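Local coordinates for protein PLP-Dependent L-Arginine Hydroxylase MppP (Streptomyces wadayamensis, PDB 6C9B) that acts as a pyridoxal-phosphate-dependent oxidase of L-arginine, yielding 4-hydroxy-2-ketoarginine and 2-ketoarginine, on an aminotransferase fold, at residues Gly151-Thr156 against Thr183-Asp188; Arg212-Glu217 against Gly231-Ser236. One frame throughout, in Å; residues are numbered along the deposited sequence.

Contact 1. Residues Gly151-Thr156 against Thr183-Asp188; sequences GCVFVT and TVLALD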
# COMPACT_ATOMS: atom_id res chain seq x y z
N GLY B 151 -0.23 8.79 -25.11
CA GLY B 151 -1.13 7.66 -25.00
C GLY B 151 -2.16 7.82 -23.90
O GLY B 151 -3.08 6.98 -23.77
N CYS B 152 -1.99 8.86 -23.08
CA CYS B 152 -2.82 9.09 -21.90
C CYS B 152 -2.76 10.57 -21.59
O CYS B 152 -1.71 11.19 -21.73
CB CYS B 152 -2.33 8.28 -20.70
SG CYS B 152 -3.22 8.54 -19.19
N VAL B 153 -3.91 11.11 -21.20
CA VAL B 153 -4.05 12.45 -20.63
C VAL B 153 -4.50 12.24 -19.21
O VAL B 153 -5.47 11.52 -18.97
CB VAL B 153 -5.08 13.29 -21.41
CG1 VAL B 153 -5.29 14.63 -20.73
CG2 VAL B 153 -4.66 13.49 -22.86
N PHE B 154 -3.77 12.82 -18.25
CA PHE B 154 -4.02 12.60 -16.83
C PHE B 154 -4.38 13.92 -16.16
O PHE B 154 -3.58 14.87 -16.18
CB PHE B 154 -2.79 12.00 -16.17
CG PHE B 154 -3.04 11.46 -14.79
CD1 PHE B 154 -3.29 12.32 -13.72
CD2 PHE B 154 -3.00 10.13 -14.54
CE1 PHE B 154 -3.53 11.82 -12.45
CE2 PHE B 154 -3.21 9.63 -13.28
CZ PHE B 154 -3.49 10.48 -12.24
N VAL B 155 -5.57 13.97 -15.54
CA VAL B 155 -6.06 15.19 -14.91
C VAL B 155 -6.43 14.91 -13.46
O VAL B 155 -7.21 13.99 -13.17
CB VAL B 155 -7.28 15.78 -15.65
CG1 VAL B 155 -7.78 17.07 -14.93
CG2 VAL B 155 -6.94 16.10 -17.09
N THR B 156 -5.87 15.69 -12.56
CA THR B 156 -6.25 15.69 -11.16
C THR B 156 -7.36 16.72 -10.99
O THR B 156 -7.17 17.89 -11.33
CB THR B 156 -5.03 16.05 -10.31
OG1 THR B 156 -3.95 15.18 -10.66
CG2 THR B 156 -5.33 15.92 -8.82
N THR B 183 -6.97 7.73 -27.08
CA THR B 183 -6.16 8.05 -25.92
C THR B 183 -6.88 7.62 -24.63
O THR B 183 -8.10 7.69 -24.55
CB THR B 183 -5.93 9.57 -25.89
OG1 THR B 183 -5.65 10.05 -27.21
CG2 THR B 183 -4.79 9.96 -24.98
N VAL B 184 -6.11 7.21 -23.63
CA VAL B 184 -6.67 6.95 -22.30
C VAL B 184 -6.86 8.28 -21.57
O VAL B 184 -5.93 9.09 -21.49
CB VAL B 184 -5.74 6.04 -21.47
CG1 VAL B 184 -6.31 5.85 -20.08
CG2 VAL B 184 -5.55 4.68 -22.13
N LEU B 185 -8.06 8.51 -21.03
CA LEU B 185 -8.30 9.64 -20.14
C LEU B 185 -8.27 9.11 -18.70
O LEU B 185 -9.08 8.25 -18.35
CB LEU B 185 -9.63 10.33 -20.44
CG LEU B 185 -9.99 11.54 -19.55
CD1 LEU B 185 -8.89 12.54 -19.51
CD2 LEU B 185 -11.26 12.15 -20.10
N ALA B 186 -7.36 9.63 -17.89
CA ALA B 186 -7.20 9.20 -16.50
C ALA B 186 -7.47 10.37 -15.60
O ALA B 186 -6.97 11.47 -15.84
CB ALA B 186 -5.80 8.68 -16.23
N LEU B 187 -8.25 10.14 -14.53
CA LEU B 187 -8.60 11.18 -13.59
C LEU B 187 -8.19 10.75 -12.20
O LEU B 187 -8.39 9.59 -11.82
CB LEU B 187 -10.10 11.47 -13.57
CG LEU B 187 -10.78 11.81 -14.89
CD1 LEU B 187 -12.24 12.07 -14.59
CD2 LEU B 187 -10.11 13.00 -15.51
N ASP B 188 -7.62 11.69 -11.43
CA ASP B 188 -7.36 11.50 -10.00
C ASP B 188 -8.30 12.45 -9.26
O ASP B 188 -8.17 13.67 -9.36
CB ASP B 188 -5.90 11.79 -9.67
CG ASP B 188 -5.60 11.73 -8.18
OD1 ASP B 188 -6.52 11.91 -7.35
OD2 ASP B 188 -4.42 11.52 -7.84
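Phe154 and Ala186 mark the tightly packed part of this parallel strand pair. Phe154 CG lies anti to the backbone N (chi1 -168°), beside the carbonyl carbon. Ring atom CD2 is 3.6 Å from Ala186 CB, and Ala186 O sits over one ring face, offset toward the rim. Farther along the ring, CE1 comes to 3.7 Å from Asp188 CB, the ring and carboxylate planes being 76° apart; Asp188 OD1 is hydrogen-bonded to Ser190 N. Cys152 SG reaches the methyl of Ala186 at 3.9 Å. The other sheet face is looser, its side chains meeting at 4.0 Å (Val155 CB to Leu187 CD2) and 4.3 Å (Val153 CB to Leu185 CD1). At the partly exposed Gly151 end Thr183 CG2 meets backbone, 3.6 Å from Gly151 C. Five backbone hydrogen bonds span both regions, the first from Val184 N to Gly151 O at 3.0 Å, the last from Asp188 N to Val155 O at 2.9 Å. These strands and helix 168-181 form a beta-alpha-beta unit of the aminotransferase large domain. The helix packs on Val155 and Leu185, whereas helix 90-101 meets Cys152, Phe154 and Asp188; strands 107-112 and 212-218 flank the pair.

Contact 2. Residues Arg212-Glu217 against Gly231-Ser236; sequences RWVVIE and GLLVFS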
# COMPACT_ATOMS: atom_id res chain seq x y z
N ARG B 212 -11.52 5.34 -23.71
CA ARG B 212 -10.87 4.51 -22.70
C ARG B 212 -10.59 5.40 -21.51
O ARG B 212 -10.10 6.52 -21.69
CB ARG B 212 -9.57 3.94 -23.22
CG ARG B 212 -9.72 3.10 -24.48
CD ARG B 212 -8.38 3.01 -25.21
NE ARG B 212 -7.39 2.25 -24.45
CZ ARG B 212 -6.07 2.38 -24.61
NH1 ARG B 212 -5.58 3.24 -25.49
NH2 ARG B 212 -5.24 1.67 -23.88
N TRP B 213 -10.91 4.93 -20.30
CA TRP B 213 -10.75 5.79 -19.14
C TRP B 213 -10.41 5.01 -17.89
O TRP B 213 -10.71 3.83 -17.74
CB TRP B 213 -12.01 6.65 -18.88
CG TRP B 213 -13.30 5.89 -18.71
CD1 TRP B 213 -14.26 5.67 -19.69
CD2 TRP B 213 -13.80 5.24 -17.52
NE1 TRP B 213 -15.29 4.93 -19.19
CE2 TRP B 213 -15.04 4.65 -17.87
CE3 TRP B 213 -13.32 5.08 -16.22
CZ2 TRP B 213 -15.82 3.92 -16.95
CZ3 TRP B 213 -14.09 4.34 -15.31
CH2 TRP B 213 -15.32 3.78 -15.68
N VAL B 214 -9.80 5.73 -16.96
CA VAL B 214 -9.50 5.24 -15.62
C VAL B 214 -9.76 6.39 -14.68
O VAL B 214 -9.39 7.52 -14.98
CB VAL B 214 -8.03 4.77 -15.50
CG1 VAL B 214 -7.70 4.45 -14.03
CG2 VAL B 214 -7.79 3.57 -16.34
N VAL B 215 -10.37 6.10 -13.53
CA VAL B 215 -10.54 7.09 -12.48
C VAL B 215 -9.99 6.50 -11.21
O VAL B 215 -10.30 5.35 -10.89
CB VAL B 215 -12.01 7.50 -12.27
CG1 VAL B 215 -12.10 8.58 -11.16
CG2 VAL B 215 -12.63 8.01 -13.57
N ILE B 216 -9.18 7.26 -10.49
CA ILE B 216 -8.71 6.84 -9.18
C ILE B 216 -9.41 7.71 -8.16
O ILE B 216 -9.07 8.88 -7.99
CB ILE B 216 -7.19 6.95 -9.04
CG1 ILE B 216 -6.51 6.06 -10.08
CG2 ILE B 216 -6.79 6.48 -7.65
CD1 ILE B 216 -4.97 6.18 -10.11
N GLU B 217 -10.38 7.13 -7.48
CA GLU B 217 -10.98 7.80 -6.34
C GLU B 217 -10.13 7.54 -5.11
O GLU B 217 -9.31 6.62 -5.06
CB GLU B 217 -12.40 7.30 -6.11
CG GLU B 217 -13.33 7.30 -7.31
CD GLU B 217 -14.04 8.62 -7.57
OE1 GLU B 217 -14.75 8.70 -8.60
OE2 GLU B 217 -13.91 9.57 -6.77
N GLY B 231 -7.75 3.60 -2.00
CA GLY B 231 -7.82 4.12 -3.34
C GLY B 231 -8.72 3.19 -4.14
O GLY B 231 -8.70 1.97 -3.95
N LEU B 232 -9.57 3.78 -4.99
CA LEU B 232 -10.52 3.01 -5.79
C LEU B 232 -10.17 3.22 -7.25
O LEU B 232 -10.38 4.31 -7.78
CB LEU B 232 -11.96 3.44 -5.51
CG LEU B 232 -12.37 3.53 -4.04
CD1 LEU B 232 -13.78 4.06 -3.96
CD2 LEU B 232 -12.24 2.17 -3.31
N LEU B 233 -9.65 2.16 -7.88
CA LEU B 233 -9.20 2.20 -9.27
C LEU B 233 -10.33 1.68 -10.13
O LEU B 233 -10.69 0.50 -10.04
CB LEU B 233 -7.92 1.38 -9.43
CG LEU B 233 -7.17 1.39 -10.76
CD1 LEU B 233 -6.89 2.73 -11.24
CD2 LEU B 233 -5.85 0.59 -10.60
N VAL B 234 -10.96 2.59 -10.88
CA VAL B 234 -12.12 2.29 -11.70
C VAL B 234 -11.70 2.43 -13.16
O VAL B 234 -11.02 3.40 -13.51
CB VAL B 234 -13.30 3.25 -11.39
CG1 VAL B 234 -14.58 2.71 -11.96
CG2 VAL B 234 -13.45 3.52 -9.88
N PHE B 235 -12.06 1.46 -14.00
CA PHE B 235 -11.59 1.46 -15.39
C PHE B 235 -12.72 1.07 -16.33
O PHE B 235 -13.63 0.33 -15.98
CB PHE B 235 -10.39 0.52 -15.56
CG PHE B 235 -10.68 -0.89 -15.10
CD1 PHE B 235 -10.51 -1.26 -13.76
CD2 PHE B 235 -11.17 -1.84 -15.99
CE1 PHE B 235 -10.79 -2.53 -13.35
CE2 PHE B 235 -11.46 -3.12 -15.56
CZ PHE B 235 -11.27 -3.46 -14.25
N SER B 236 -12.66 1.62 -17.54
CA SER B 236 -13.57 1.25 -18.61
C SER B 236 -13.33 -0.20 -19.03
O SER B 236 -12.23 -0.73 -18.89
CB SER B 236 -13.41 2.20 -19.79
OG SER B 236 -12.12 2.12 -20.40
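Val215 and Val234 form a reciprocal hydrogen-bonded pair: Val215 N donates to Val234 O at 2.8 Å, and Val234 N returns the bond to Val215 O. Glu217 and Leu232 repeat the pattern, although the Leu232 N donor stands above the Glu217 carbonyl plane, 43° out of it. At the other end a side chain replaces one backbone acceptor. Ser236 N donates to Trp213 O at 3.0 Å, while Trp213 N donates to Ser236 OG at 3.1 Å; the hydroxyl is also hydrogen-bonded to Asp238. The Glu217 carboxylate turns away to a salt bridge with Arg192 and a hydrogen bond with Tyr203.

The segment axes run antiparallel at 166°. In the seven-stranded sheet of the aminotransferase large domain, 231-235 is the one strand reversed against the rest, as is usual for PLP enzymes of fold type I, and the chain between the two strands carries the PLP-bearing Lys221.

Around this backbone core, Trp213 CG stands between the backbone N and the carbonyl carbon (chi1 55°), and the indole lies against the end of the partner strand. Ser236 CB sits over one face of the five-membered ring in a CH-pi contact, 3.4 Å from its centroid, and Val234 CG1 meets the ring edge in plane, 3.8 Å from Trp213 CZ3. On the sheet face of Val214 and Ile216, Leu233 CD1 touches both. It lies 3.4 Å from Val214 CG1, tighter than ordinary van der Waals contact, and 3.5 Å from Ile216 CG1. Helix 90-101 packs on Ile216 and Leu233, while helix 202-209 covers Trp213, Val215 and Val234 from the opposite sheet face and Phe69 of helix 57-71 touches Glu217, Leu232 and Val234.

In the fold
Contacts 1 and 2 follow one another along the chain and meet side by side in one sheet, their centres about 10 Å apart. Strands 184-188 and 212-218 form the seam: Leu187 N lies 2.9 Å from Val214 O and Leu187 O 2.8 Å from Ile216 N, both probable hydrogen bonds. At the far end, Val184 CG2 packs 3.4 Å from Arg212 CZ. Contact 1 lies nearer the active site: the Asp188 side chain is about 8 Å from the bound hydroxy-keto acid product, and its OD2 is a close polar neighbour of N1 of the lysine-linked cofactor at position 221, consistent with the aspartate that faces the pyridine nitrogen in fold type I enzymes. In contact 2, Gly231 lies about 11 Å from the product.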